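Local structure of LysR family transcriptional regulator (Vibrio vulnificus, 5FHK) at residues G7-S12 with I36-T41; Y15-R20 with P153-K158; R71-V76 with I180-N185; N117-T122 with L170-A175. The protein probably binds specific DNA sequences to control transcription of virulence genes as the LysR-type regulator AphB, of which this chain is the regulatory domain. One frame throughout, in Å; residues are numbered along the deposited sequence.

From the N terminus, contact 1 comes first to completion: strand 9-14, helix 18-32 and strand 38-43 form a beta-alpha-beta unit, and 7-12 meets 36-41. Contact 2 opens inside that unit, at 15-20, and closes only at 153-158, so it crosses contacts 1, 3 and 4 along the chain while bridging the two lobes. Contact 3, between 71-76 and 180-185, follows contact 1 in series and encloses contact 4, which joins the turn 117-122 to 170-175. Contacts 1 and 3 lie in the same mixed sheet. Contact 2 touches contact 3 through Val76 and contact 1 through Thr18, whereas contacts 1 and 4 have centres about 40 Å apart.

Contact 1: residues G7-S12 with I36-T41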
loop_
_atom_site.group_PDB
_atom_site.type_symbol
_atom_site.label_atom_id
_atom_site.label_comp_id
_atom_site.label_asym_id
_atom_site.label_seq_id
_atom_site.Cartn_x
_atom_site.Cartn_y
_atom_site.Cartn_z
ATOM N N GLY A 7 18.928 3.292 18.596
ATOM C CA GLY A 7 17.787 4.081 19.016
ATOM C C GLY A 7 16.476 3.644 18.409
ATOM O O GLY A 7 15.498 4.398 18.442
ATOM N N LYS A 8 16.428 2.419 17.890
ATOM C CA LYS A 8 15.281 1.959 17.124
ATOM C C LYS A 8 15.282 0.444 17.093
ATOM O O LYS A 8 16.331 -0.203 17.218
ATOM C CB LYS A 8 15.320 2.477 15.678
ATOM C CG LYS A 8 16.387 1.757 14.884
ATOM C CD LYS A 8 16.477 2.135 13.433
ATOM C CE LYS A 8 17.821 1.684 12.847
ATOM N NZ LYS A 8 18.936 2.270 13.620
ATOM N N ILE A 9 14.093 -0.100 16.862
ATOM C CA ILE A 9 13.898 -1.491 16.454
ATOM C C ILE A 9 13.606 -1.512 14.961
ATOM O O ILE A 9 12.763 -0.747 14.469
ATOM C CB ILE A 9 12.755 -2.152 17.242
ATOM C CG1 ILE A 9 13.016 -2.066 18.748
ATOM C CG2 ILE A 9 12.563 -3.599 16.819
ATOM C CD1 ILE A 9 11.799 -2.436 19.581
ATOM N N LYS A 10 14.306 -2.384 14.242
ATOM C CA LYS A 10 14.256 -2.466 12.792
ATOM C C LYS A 10 13.484 -3.737 12.437
ATOM O O LYS A 10 13.969 -4.844 12.690
ATOM C CB LYS A 10 15.685 -2.484 12.234
ATOM C CG LYS A 10 15.867 -2.043 10.759
ATOM C CD LYS A 10 17.347 -2.146 10.352
ATOM C CE LYS A 10 17.555 -2.067 8.826
ATOM N NZ LYS A 10 17.093 -0.766 8.250
ATOM N N ILE A 11 12.281 -3.604 11.868
ATOM C CA ILE A 11 11.485 -4.794 11.587
ATOM C C ILE A 11 11.094 -4.834 10.119
ATOM O O ILE A 11 10.958 -3.802 9.451
ATOM C CB ILE A 11 10.225 -4.921 12.486
ATOM C CG1 ILE A 11 9.299 -3.712 12.380
ATOM C CG2 ILE A 11 10.607 -5.123 13.931
ATOM C CD1 ILE A 11 8.266 -3.640 13.579
ATOM N N SER A 12 10.964 -6.050 9.602
ATOM C CA SER A 12 10.459 -6.296 8.253
ATOM C C SER A 12 9.134 -7.040 8.342
ATOM O O SER A 12 8.988 -7.944 9.173
ATOM C CB SER A 12 11.458 -7.114 7.439
ATOM O OG SER A 12 11.010 -7.289 6.111
ATOM N N ILE A 36 10.314 3.977 22.823
ATOM C CA ILE A 36 10.911 3.091 21.829
ATOM C C ILE A 36 10.549 3.571 20.432
ATOM O O ILE A 36 9.387 3.923 20.166
ATOM C CB ILE A 36 10.440 1.644 22.062
ATOM C CG1 ILE A 36 10.890 1.172 23.456
ATOM C CG2 ILE A 36 10.935 0.716 20.956
ATOM C CD1 ILE A 36 10.539 -0.283 23.748
ATOM N N ASN A 37 11.538 3.602 19.539
ATOM C CA ASN A 37 11.327 3.983 18.143
ATOM C C ASN A 37 11.321 2.748 17.252
ATOM O O ASN A 37 12.094 1.806 17.475
ATOM C CB ASN A 37 12.409 4.956 17.648
ATOM C CG ASN A 37 12.508 6.228 18.496
ATOM O OD1 ASN A 37 11.510 6.912 18.748
ATOM N ND2 ASN A 37 13.727 6.545 18.945
ATOM N N ILE A 38 10.481 2.779 16.210
ATOM C CA ILE A 38 10.352 1.693 15.240
ATOM C C ILE A 38 10.691 2.207 13.846
ATOM O O ILE A 38 10.234 3.283 13.450
ATOM C CB ILE A 38 8.929 1.102 15.228
ATOM C CG1 ILE A 38 8.543 0.605 16.614
ATOM C CG2 ILE A 38 8.823 -0.004 14.161
ATOM C CD1 ILE A 38 9.043 -0.772 16.893
ATOM N N GLU A 39 11.483 1.436 13.107
ATOM C CA GLU A 39 11.653 1.605 11.666
ATOM C C GLU A 39 11.106 0.350 11.005
ATOM O O GLU A 39 11.541 -0.761 11.338
ATOM C CB GLU A 39 13.128 1.810 11.268
ATOM C CG GLU A 39 13.624 3.258 11.424
ATOM C CD GLU A 39 15.023 3.475 10.841
ATOM O OE1 GLU A 39 15.544 2.536 10.183
ATOM O OE2 GLU A 39 15.613 4.569 11.067
ATOM N N LEU A 40 10.158 0.525 10.079
ATOM C CA LEU A 40 9.416 -0.576 9.472
ATOM C C LEU A 40 9.590 -0.585 7.953
ATOM O O LEU A 40 9.417 0.447 7.293
ATOM C CB LEU A 40 7.935 -0.461 9.824
ATOM C CG LEU A 40 6.957 -1.381 9.085
ATOM C CD1 LEU A 40 7.388 -2.816 9.265
ATOM C CD2 LEU A 40 5.578 -1.195 9.655
ATOM N N THR A 41 9.877 -1.756 7.390
ATOM C CA THR A 41 9.984 -1.898 5.940
ATOM C C THR A 41 9.070 -3.028 5.462
ATOM O O THR A 41 9.291 -4.198 5.794
ATOM C CB THR A 41 11.438 -2.140 5.532
ATOM O OG1 THR A 41 12.284 -1.156 6.155
ATOM C CG2 THR A 41 11.596 -2.044 4.010
#
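Two flat side-chain groups of 36-41 meet the 7-12 segment in different ways. The Asn37 amide is approached in its own plane: ND2 gives a hydrogen bond of 2.8 Å to Gly7 O (159° at the hydrogen), nearly along the C=O axis. The Glu39 carboxylate instead carries a methylene over one face, because Lys8 CD lies 3.3 Å from Glu39 CD and almost as near to both oxygens. Lys10, on the same side of the sheet as Glu39, crosses it obliquely, its NZ 4.1 Å from Glu39 OE1, beyond a salt bridge; the same lysine makes a cation-pi contact with Trp54.

Regular parallel pairing runs from Ile9/Ile38 to Ser12/Thr41, with the short strand axes 19° apart. Its four backbone bonds begin with Ile9 N to Asn37 O at 2.8 Å and end with Thr41 N to Ile11 O at 3.1 Å. The face with Ile9, Ile11, Ile38 and Leu40 is apolar. Ile9 CD1 meets Ile36 CG2 at 3.5 Å. Ile11 holds CG1 in the crowded position between N and the carbonyl carbon (chi1 57°), and its CD1 crosses to Ile38 CG2 at 3.7 Å while CG1 touches Leu40 CD1 at 3.8 Å.

The two strands are the parallel pair of a beta-alpha-beta unit, joined in the chain by helix 18-32. That helix packs on the apolar face through Leu26, Phe29 and Met30, helix 192-204 adds Val194 and Phe197, strand 56-60 flanks 9-14, and residues 38-40 pair in parallel with a strand of the second subunit, continuing the sheet across the interface.

Contact 2: residues Y15-R20 with P153-K158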
loop_
_atom_site.group_PDB
_atom_site.type_symbol
_atom_site.label_atom_id
_atom_site.label_comp_id
_atom_site.label_asym_id
_atom_site.label_seq_id
_atom_site.Cartn_x
_atom_site.Cartn_y
_atom_site.Cartn_z
ATOM N N TYR A 15 4.430 -7.506 2.397
ATOM C CA TYR A 15 4.021 -6.302 1.667
ATOM C C TYR A 15 2.521 -6.002 1.812
ATOM O O TYR A 15 2.127 -4.952 2.350
ATOM C CB TYR A 15 4.415 -6.424 0.199
ATOM C CG TYR A 15 4.053 -5.180 -0.563
ATOM C CD1 TYR A 15 4.239 -3.925 0.006
ATOM C CD2 TYR A 15 3.469 -5.249 -1.821
ATOM C CE1 TYR A 15 3.879 -2.770 -0.667
ATOM C CE2 TYR A 15 3.107 -4.103 -2.496
ATOM C CZ TYR A 15 3.318 -2.866 -1.912
ATOM O OH TYR A 15 2.960 -1.714 -2.576
ATOM N N ASN A 16 1.668 -6.912 1.368
ATOM C CA ASN A 16 0.243 -6.584 1.258
ATOM C C ASN A 16 -0.533 -6.651 2.565
ATOM O O ASN A 16 -1.661 -6.142 2.611
ATOM C CB ASN A 16 -0.432 -7.519 0.279
ATOM C CG ASN A 16 -0.001 -7.271 -1.122
ATOM O OD1 ASN A 16 -0.240 -6.198 -1.667
ATOM N ND2 ASN A 16 0.624 -8.267 -1.735
ATOM N N LEU A 17 0.026 -7.255 3.616
ATOM C CA LEU A 17 -0.730 -7.608 4.806
ATOM C C LEU A 17 -0.404 -6.734 5.996
ATOM O O LEU A 17 -1.043 -6.878 7.043
ATOM C CB LEU A 17 -0.452 -9.069 5.195
ATOM C CG LEU A 17 -0.673 -10.149 4.138
ATOM C CD1 LEU A 17 -0.231 -11.495 4.701
ATOM C CD2 LEU A 17 -2.132 -10.211 3.759
ATOM N N THR A 18 0.583 -5.852 5.875
ATOM C CA THR A 18 1.092 -5.134 7.040
ATOM C C THR A 18 0.016 -4.290 7.691
ATOM O O THR A 18 -0.155 -4.320 8.915
ATOM C CB THR A 18 2.268 -4.257 6.638
ATOM O OG1 THR A 18 3.411 -5.088 6.418
ATOM C CG2 THR A 18 2.570 -3.226 7.722
ATOM N N LYS A 19 -0.729 -3.535 6.889
ATOM C CA LYS A 19 -1.725 -2.630 7.439
ATOM C C LYS A 19 -2.757 -3.391 8.271
ATOM O O LYS A 19 -3.020 -3.034 9.421
ATOM C CB LYS A 19 -2.379 -1.837 6.304
ATOM C CG LYS A 19 -3.537 -1.008 6.763
ATOM C CD LYS A 19 -3.098 0.326 7.293
ATOM C CE LYS A 19 -4.326 1.130 7.682
ATOM N NZ LYS A 19 -5.129 0.397 8.715
ATOM N N ARG A 20 -3.272 -4.502 7.738
ATOM C CA ARG A 20 -4.364 -5.257 8.359
ATOM C C ARG A 20 -3.880 -6.107 9.528
ATOM O O ARG A 20 -4.487 -6.107 10.602
ATOM C CB ARG A 20 -5.025 -6.162 7.316
ATOM C CG ARG A 20 -5.996 -5.497 6.371
ATOM C CD ARG A 20 -7.326 -5.244 7.071
ATOM N NE ARG A 20 -8.131 -4.300 6.307
ATOM C CZ ARG A 20 -9.213 -4.631 5.613
ATOM N NH1 ARG A 20 -9.632 -5.889 5.601
ATOM N NH2 ARG A 20 -9.873 -3.701 4.925
ATOM N N PRO A 153 -6.179 -12.316 -0.465
ATOM C CA PRO A 153 -6.093 -12.855 0.900
ATOM C C PRO A 153 -7.339 -12.497 1.694
ATOM O O PRO A 153 -7.704 -11.321 1.796
ATOM C CB PRO A 153 -4.843 -12.176 1.483
ATOM C CG PRO A 153 -4.102 -11.596 0.315
ATOM C CD PRO A 153 -5.181 -11.261 -0.699
ATOM N N ASP A 154 -7.964 -13.519 2.299
ATOM C CA ASP A 154 -9.281 -13.348 2.923
ATOM C C ASP A 154 -9.295 -12.240 3.972
ATOM O O ASP A 154 -10.281 -11.495 4.070
ATOM C CB ASP A 154 -9.767 -14.664 3.548
ATOM C CG ASP A 154 -8.786 -15.244 4.567
ATOM O OD1 ASP A 154 -7.727 -14.622 4.830
ATOM O OD2 ASP A 154 -9.082 -16.340 5.101
ATOM N N VAL A 155 -8.217 -12.102 4.755
ATOM C CA VAL A 155 -8.160 -11.052 5.778
ATOM C C VAL A 155 -8.338 -9.657 5.180
ATOM O O VAL A 155 -8.825 -8.746 5.857
ATOM C CB VAL A 155 -6.848 -11.153 6.580
ATOM C CG1 VAL A 155 -5.651 -10.728 5.735
ATOM C CG2 VAL A 155 -6.939 -10.317 7.846
ATOM N N MET A 156 -7.962 -9.455 3.918
ATOM C CA MET A 156 -8.077 -8.125 3.330
ATOM C C MET A 156 -9.498 -7.777 2.872
ATOM O O MET A 156 -9.772 -6.602 2.593
ATOM C CB MET A 156 -7.129 -7.991 2.137
ATOM C CG MET A 156 -5.642 -7.741 2.470
ATOM S SD MET A 156 -4.674 -7.554 0.915
ATOM C CE MET A 156 -5.628 -6.293 0.035
ATOM N N ILE A 157 -10.401 -8.751 2.778
ATOM C CA ILE A 157 -11.710 -8.491 2.197
ATOM C C ILE A 157 -12.846 -9.070 3.032
ATOM O O ILE A 157 -13.974 -9.199 2.540
ATOM C CB ILE A 157 -11.775 -9.040 0.761
ATOM C CG1 ILE A 157 -11.230 -10.460 0.713
ATOM C CG2 ILE A 157 -11.029 -8.118 -0.199
ATOM C CD1 ILE A 157 -11.419 -11.142 -0.613
ATOM N N LYS A 158 -12.570 -9.400 4.302
ATOM C CA LYS A 158 -13.596 -10.066 5.101
ATOM C C LYS A 158 -14.766 -9.134 5.403
ATOM O O LYS A 158 -15.921 -9.573 5.386
ATOM C CB LYS A 158 -13.006 -10.644 6.386
ATOM C CG LYS A 158 -12.607 -9.661 7.461
ATOM C CD LYS A 158 -12.111 -10.453 8.691
ATOM C CE LYS A 158 -11.189 -11.609 8.235
ATOM N NZ LYS A 158 -10.136 -11.979 9.229
#
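The backbones stay apart, the closest CA atoms, of Arg20 and Met156, being 6.9 Å from each other, and 153-158 turns through successive bonds from Met156 N to Pro153 O and from Ile157 N to Asp154 O. This is a bridge between the two lobes of the periplasmic-binding-protein-like fold of LysR regulatory domains: the start of helix 18-32 faces the turn leading into helix 158-163, for which Ile157 is the N-cap residue.

Arg20 makes the polar crossing. Its chain bends at chi2 (-77°), bringing NH1 to Val155 O at 3.0 Å; the oxygen lies near the guanidinium plane and is met on a lone pair, although the bond is bent (134° at the hydrogen). The salt bridge from NH2 to Glu159 gives the same guanidinium a second anchor, which should fix its rotation.

Beside it, Leu17 reaches over with one methyl: CD2 touches Pro153 CB at 4.0 Å and Val155 CG1 at 4.1 Å, crossing both side chains obliquely. The Asn16 amide is held elsewhere, by Leu136 N and His108 O, while its backbone faces a thioether: Met156 SD lies 3.7 Å from Asn16 O.

Contact 3: residues R71-V76 with I180-N185; sequences RKIGSV and IYMLYN
A classic beta bulge interrupts this antiparallel strand pair: Ile73 and Gly74 both face Ile180. The short axes run at 143° to each other. Strand 68-82 also pairs with 149-153 and 167-168, so it spans both lobes of the regulatory domain, and 178-185 joins it beside strand 56-60.

Backbone hydrogen bonds set the register. Arg71 and Met182 form a reciprocal hydrogen-bonded pair, in which Met182 N reaches Arg71 O at 2.7 Å and Arg71 N reaches Met182 O. Lys72 and Tyr181 are the non-hydrogen-bonded pair that follows. At the bulge, Ile180 is used twice: its O accepts from Ile73 N at 2.9 Å, and its N donates to Gly74 O at 2.8 Å, almost straight at the hydrogen but 42° out of the carbonyl plane. Gly74 has an extended backbone with phi 165°, where a CB would press on Ile73 O.

Apolar packing lies mainly around Ile180. Its CG2 meets Ile73 CG1 at 4.1 Å, the two side chains crossing at about a right angle. Its CD1 reaches past the bulge to Ser75 CA at 3.7 Å. Further along, Arg71 and Met182 run side by side, with Arg71 CD beside Met182 CE, and Met182 continues onto Val201 and Ile202 of helix 192-204.

Water mediates the last link. Arg71 bends at chi3, and its NE donates to water 1 at 2.5 Å; the same water lies 3.3 Å from Tyr184 OH, a weak bond.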
loop_
_atom_site.group_PDB
_atom_site.type_symbol
_atom_site.label_atom_id
_atom_site.label_comp_id
_atom_site.label_asym_id
_atom_site.label_seq_id
_atom_site.Cartn_x
_atom_site.Cartn_y
_atom_site.Cartn_z
ATOM N N ARG A 71 8.101 -18.283 15.093
ATOM C CA ARG A 71 6.833 -18.450 15.782
ATOM C C ARG A 71 5.690 -18.116 14.833
ATOM O O ARG A 71 5.667 -17.035 14.239
ATOM C CB ARG A 71 6.773 -17.559 17.024
ATOM C CG ARG A 71 5.481 -17.658 17.810
ATOM C CD ARG A 71 5.640 -17.015 19.207
ATOM N NE ARG A 71 5.991 -18.000 20.236
ATOM C CZ ARG A 71 5.157 -18.401 21.188
ATOM N NH1 ARG A 71 3.929 -17.895 21.262
ATOM N NH2 ARG A 71 5.557 -19.302 22.073
ATOM N N LYS A 72 4.743 -19.034 14.709
ATOM C CA LYS A 72 3.555 -18.808 13.894
ATOM C C LYS A 72 2.616 -17.867 14.638
ATOM O O LYS A 72 2.172 -18.184 15.746
ATOM C CB LYS A 72 2.868 -20.137 13.592
ATOM C CG LYS A 72 1.573 -19.995 12.795
ATOM C CD LYS A 72 0.786 -21.309 12.705
ATOM C CE LYS A 72 -0.599 -21.067 12.099
ATOM N NZ LYS A 72 -1.575 -22.196 12.270
ATOM N N ILE A 73 2.339 -16.701 14.060
ATOM C CA ILE A 73 1.439 -15.744 14.694
ATOM C C ILE A 73 0.150 -15.561 13.908
ATOM O O ILE A 73 -0.681 -14.722 14.272
ATOM C CB ILE A 73 2.122 -14.386 14.947
ATOM C CG1 ILE A 73 2.529 -13.712 13.639
ATOM C CG2 ILE A 73 3.311 -14.541 15.891
ATOM C CD1 ILE A 73 2.934 -12.258 13.836
ATOM N N GLY A 74 -0.080 -16.350 12.879
ATOM C CA GLY A 74 -1.291 -16.145 12.106
ATOM C C GLY A 74 -1.226 -16.860 10.781
ATOM O O GLY A 74 -0.203 -17.432 10.396
ATOM N N SER A 75 -2.357 -16.823 10.083
ATOM C CA SER A 75 -2.418 -17.456 8.785
ATOM C C SER A 75 -3.464 -16.758 7.934
ATOM O O SER A 75 -4.394 -16.114 8.430
ATOM C CB SER A 75 -2.694 -18.957 8.905
ATOM O OG SER A 75 -3.944 -19.184 9.504
ATOM N N VAL A 76 -3.271 -16.862 6.642
ATOM C CA VAL A 76 -4.145 -16.244 5.668
ATOM C C VAL A 76 -4.478 -17.290 4.617
ATOM O O VAL A 76 -3.700 -18.216 4.365
ATOM C CB VAL A 76 -3.477 -14.992 5.047
ATOM C CG1 VAL A 76 -2.428 -15.373 4.031
ATOM C CG2 VAL A 76 -4.499 -14.109 4.423
ATOM N N ILE A 180 1.962 -16.901 8.691
ATOM C CA ILE A 180 2.785 -15.746 8.979
ATOM C C ILE A 180 3.620 -16.079 10.205
ATOM O O ILE A 180 3.098 -16.551 11.219
ATOM C CB ILE A 180 1.942 -14.479 9.180
ATOM C CG1 ILE A 180 1.229 -14.097 7.867
ATOM C CG2 ILE A 180 2.830 -13.341 9.589
ATOM C CD1 ILE A 180 -0.081 -14.802 7.658
ATOM N N TYR A 181 4.914 -15.860 10.102
ATOM C CA TYR A 181 5.807 -16.187 11.190
ATOM C C TYR A 181 6.432 -14.917 11.718
ATOM O O TYR A 181 6.484 -13.890 11.032
ATOM C CB TYR A 181 6.903 -17.152 10.750
ATOM C CG TYR A 181 6.402 -18.530 10.423
ATOM C CD1 TYR A 181 5.840 -18.799 9.190
ATOM C CD2 TYR A 181 6.496 -19.567 11.350
ATOM C CE1 TYR A 181 5.381 -20.045 8.886
ATOM C CE2 TYR A 181 6.034 -20.832 11.048
ATOM C CZ TYR A 181 5.481 -21.064 9.814
ATOM O OH TYR A 181 5.009 -22.316 9.477
ATOM N N MET A 182 6.883 -14.997 12.966
ATOM C CA MET A 182 7.750 -13.988 13.548
ATOM C C MET A 182 9.112 -14.642 13.735
ATOM O O MET A 182 9.218 -15.680 14.403
ATOM C CB MET A 182 7.194 -13.453 14.870
ATOM C CG MET A 182 8.161 -12.557 15.625
ATOM S SD MET A 182 7.463 -11.898 17.156
ATOM C CE MET A 182 7.045 -13.418 17.996
ATOM N N LEU A 183 10.138 -14.048 13.128
ATOM C CA LEU A 183 11.506 -14.560 13.177
ATOM C C LEU A 183 12.398 -13.610 13.961
ATOM O O LEU A 183 12.225 -12.392 13.882
ATOM C CB LEU A 183 12.088 -14.719 11.771
ATOM C CG LEU A 183 11.289 -15.313 10.614
ATOM C CD1 LEU A 183 12.266 -15.577 9.443
ATOM C CD2 LEU A 183 10.649 -16.611 11.035
ATOM N N TYR A 184 13.352 -14.170 14.712
ATOM C CA TYR A 184 14.370 -13.370 15.384
ATOM C C TYR A 184 15.566 -14.239 15.767
ATOM O O TYR A 184 15.436 -15.446 16.002
ATOM C CB TYR A 184 13.827 -12.661 16.633
ATOM C CG TYR A 184 13.175 -13.566 17.653
ATOM C CD1 TYR A 184 11.886 -14.036 17.459
ATOM C CD2 TYR A 184 13.824 -13.919 18.826
ATOM C CE1 TYR A 184 11.259 -14.845 18.392
ATOM C CE2 TYR A 184 13.196 -14.740 19.774
ATOM C CZ TYR A 184 11.909 -15.196 19.531
ATOM O OH TYR A 184 11.245 -16.001 20.426
ATOM N N ASN A 185 16.730 -13.592 15.835
ATOM C CA ASN A 185 17.983 -14.269 16.129
ATOM C C ASN A 185 17.972 -14.842 17.539
ATOM O O ASN A 185 17.382 -14.268 18.450
ATOM C CB ASN A 185 19.142 -13.288 15.975
ATOM C CG ASN A 185 20.504 -13.969 16.030
ATOM O OD1 ASN A 185 20.950 -14.414 17.093
ATOM N ND2 ASN A 185 21.174 -14.055 14.877
HETATM O O HOH W 1 8.418 -17.783 20.495
#

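Contact 4: residues N117-T122 with L170-A175; sequences NSKGET and LPDWSA
Asp172 OD2 is gripped by two donors, both from Ser118. The backbone N of Ser118 reaches it at 3.1 Å, nearly straight (170° at the hydrogen) but from above the carboxylate plane, while Ser118 OG donates at 2.9 Å to its syn lone pair. Lys119 NZ in turn donates to Ser118 OG at 2.7 Å, which places a positive charge near the carboxylate and would probably favour its ionised form. The carboxylate reaches Ser118 because Asp172 CG stands anti to the backbone N.

The Trp173 ring supplies the second anchor. Asn117 CB sits over the centre of its six-membered ring at 3.5 Å, only 7° off the normal, a CH-pi contact. The Asn117 amide is inclined 34° to that ring, and its OD1 accepts from Glu121 N at 2.8 Å and weakly from Gly120 N, bracing the type I turn from Asn117 to Gly120. Glu121 OE1 approaches Trp173 CH2 at 3.9 Å but bonds to His95, whose ring also meets Trp173 edge-to-face.

The contact fastens the turn of the hairpin 113-117/122-125 to strand 173-174, the third strand of a small antiparallel sheet, where Ser174 shares backbone bonding with Ile116, while Leu170 and Ala175 pack on strand 68-82.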
loop_
_atom_site.group_PDB
_atom_site.type_symbol
_atom_site.label_atom_id
_atom_site.label_comp_id
_atom_site.label_asym_id
_atom_site.label_seq_id
_atom_site.Cartn_x
_atom_site.Cartn_y
_atom_site.Cartn_z
ATOM N N ASN A 117 -9.597 -27.811 -4.835
ATOM C CA ASN A 117 -10.996 -27.935 -4.437
ATOM C C ASN A 117 -11.122 -28.965 -3.316
ATOM O O ASN A 117 -10.125 -29.528 -2.844
ATOM C CB ASN A 117 -11.888 -28.270 -5.638
ATOM C CG ASN A 117 -11.684 -29.680 -6.162
ATOM O OD1 ASN A 117 -10.808 -30.418 -5.701
ATOM N ND2 ASN A 117 -12.491 -30.057 -7.154
ATOM N N SER A 118 -12.371 -29.210 -2.910
ATOM C CA SER A 118 -12.647 -30.109 -1.790
ATOM C C SER A 118 -12.122 -31.515 -2.051
ATOM O O SER A 118 -11.621 -32.175 -1.132
ATOM C CB SER A 118 -14.152 -30.157 -1.520
ATOM O OG SER A 118 -14.852 -30.534 -2.698
ATOM N N LYS A 119 -12.236 -31.992 -3.293
ATOM C CA LYS A 119 -11.839 -33.351 -3.650
ATOM C C LYS A 119 -10.348 -33.498 -3.934
ATOM O O LYS A 119 -9.876 -34.632 -4.088
ATOM C CB LYS A 119 -12.643 -33.831 -4.863
ATOM C CG LYS A 119 -14.134 -33.949 -4.597
ATOM C CD LYS A 119 -14.959 -33.132 -5.591
ATOM C CE LYS A 119 -16.422 -33.019 -5.141
ATOM N NZ LYS A 119 -16.572 -32.189 -3.904
ATOM N N GLY A 120 -9.597 -32.397 -4.007
ATOM C CA GLY A 120 -8.161 -32.455 -4.198
ATOM C C GLY A 120 -7.656 -32.124 -5.588
ATOM O O GLY A 120 -6.441 -32.187 -5.811
ATOM N N GLU A 121 -8.532 -31.787 -6.530
ATOM C CA GLU A 121 -8.076 -31.386 -7.856
ATOM C C GLU A 121 -7.396 -30.022 -7.795
ATOM O O GLU A 121 -7.815 -29.137 -7.043
ATOM C CB GLU A 121 -9.246 -31.341 -8.841
ATOM C CG GLU A 121 -8.828 -31.062 -10.290
ATOM C CD GLU A 121 -9.998 -30.755 -11.228
ATOM O OE1 GLU A 121 -11.169 -30.814 -10.774
ATOM O OE2 GLU A 121 -9.736 -30.462 -12.426
ATOM N N THR A 122 -6.349 -29.849 -8.601
ATOM C CA THR A 122 -5.539 -28.634 -8.609
ATOM C C THR A 122 -5.562 -28.023 -10.002
ATOM O O THR A 122 -5.217 -28.689 -10.984
ATOM C CB THR A 122 -4.100 -28.930 -8.182
ATOM O OG1 THR A 122 -4.038 -29.032 -6.755
ATOM C CG2 THR A 122 -3.135 -27.844 -8.670
ATOM N N LEU A 170 -16.807 -19.511 -6.849
ATOM C CA LEU A 170 -16.198 -20.842 -6.846
ATOM C C LEU A 170 -15.895 -21.240 -5.406
ATOM O O LEU A 170 -14.740 -21.500 -5.051
ATOM C CB LEU A 170 -14.929 -20.875 -7.707
ATOM C CG LEU A 170 -15.074 -20.918 -9.226
ATOM C CD1 LEU A 170 -13.743 -20.571 -9.903
ATOM C CD2 LEU A 170 -15.558 -22.307 -9.677
ATOM N N PRO A 171 -16.907 -21.280 -4.536
ATOM C CA PRO A 171 -16.617 -21.401 -3.099
ATOM C C PRO A 171 -16.036 -22.752 -2.711
ATOM O O PRO A 171 -15.475 -22.876 -1.610
ATOM C CB PRO A 171 -17.982 -21.160 -2.435
ATOM C CG PRO A 171 -18.993 -21.069 -3.539
ATOM C CD PRO A 171 -18.338 -21.468 -4.827
ATOM N N ASP A 172 -16.136 -23.756 -3.576
ATOM C CA ASP A 172 -15.465 -25.031 -3.351
ATOM C C ASP A 172 -13.974 -24.978 -3.676
ATOM O O ASP A 172 -13.276 -25.970 -3.461
ATOM C CB ASP A 172 -16.146 -26.133 -4.176
ATOM C CG ASP A 172 -15.791 -27.544 -3.699
ATOM O OD1 ASP A 172 -16.392 -28.031 -2.706
ATOM O OD2 ASP A 172 -14.913 -28.172 -4.338
ATOM N N TRP A 173 -13.468 -23.852 -4.175
ATOM C CA TRP A 173 -12.070 -23.703 -4.541
ATOM C C TRP A 173 -11.370 -22.700 -3.629
ATOM O O TRP A 173 -11.976 -21.730 -3.155
ATOM C CB TRP A 173 -11.932 -23.241 -5.994
ATOM C CG TRP A 173 -12.386 -24.259 -6.974
ATOM C CD1 TRP A 173 -13.655 -24.453 -7.414
ATOM C CD2 TRP A 173 -11.571 -25.228 -7.639
ATOM N NE1 TRP A 173 -13.687 -25.489 -8.320
ATOM C CE2 TRP A 173 -12.420 -25.987 -8.473
ATOM C CE3 TRP A 173 -10.206 -25.528 -7.617
ATOM C CZ2 TRP A 173 -11.950 -27.025 -9.279
ATOM C CZ3 TRP A 173 -9.742 -26.565 -8.411
ATOM C CH2 TRP A 173 -10.615 -27.305 -9.226
ATOM N N SER A 174 -10.073 -22.920 -3.425
ATOM C CA SER A 174 -9.281 -22.032 -2.590
ATOM C C SER A 174 -7.817 -22.345 -2.798
ATOM O O SER A 174 -7.454 -23.475 -3.141
ATOM C CB SER A 174 -9.625 -22.192 -1.113
ATOM O OG SER A 174 -8.826 -23.217 -0.534
ATOM N N ALA A 175 -6.985 -21.330 -2.584
ATOM C CA ALA A 175 -5.553 -21.540 -2.490
ATOM C C ALA A 175 -5.216 -22.196 -1.155
ATOM O O ALA A 175 -6.015 -22.193 -0.209
ATOM C CB ALA A 175 -4.806 -20.217 -2.625
#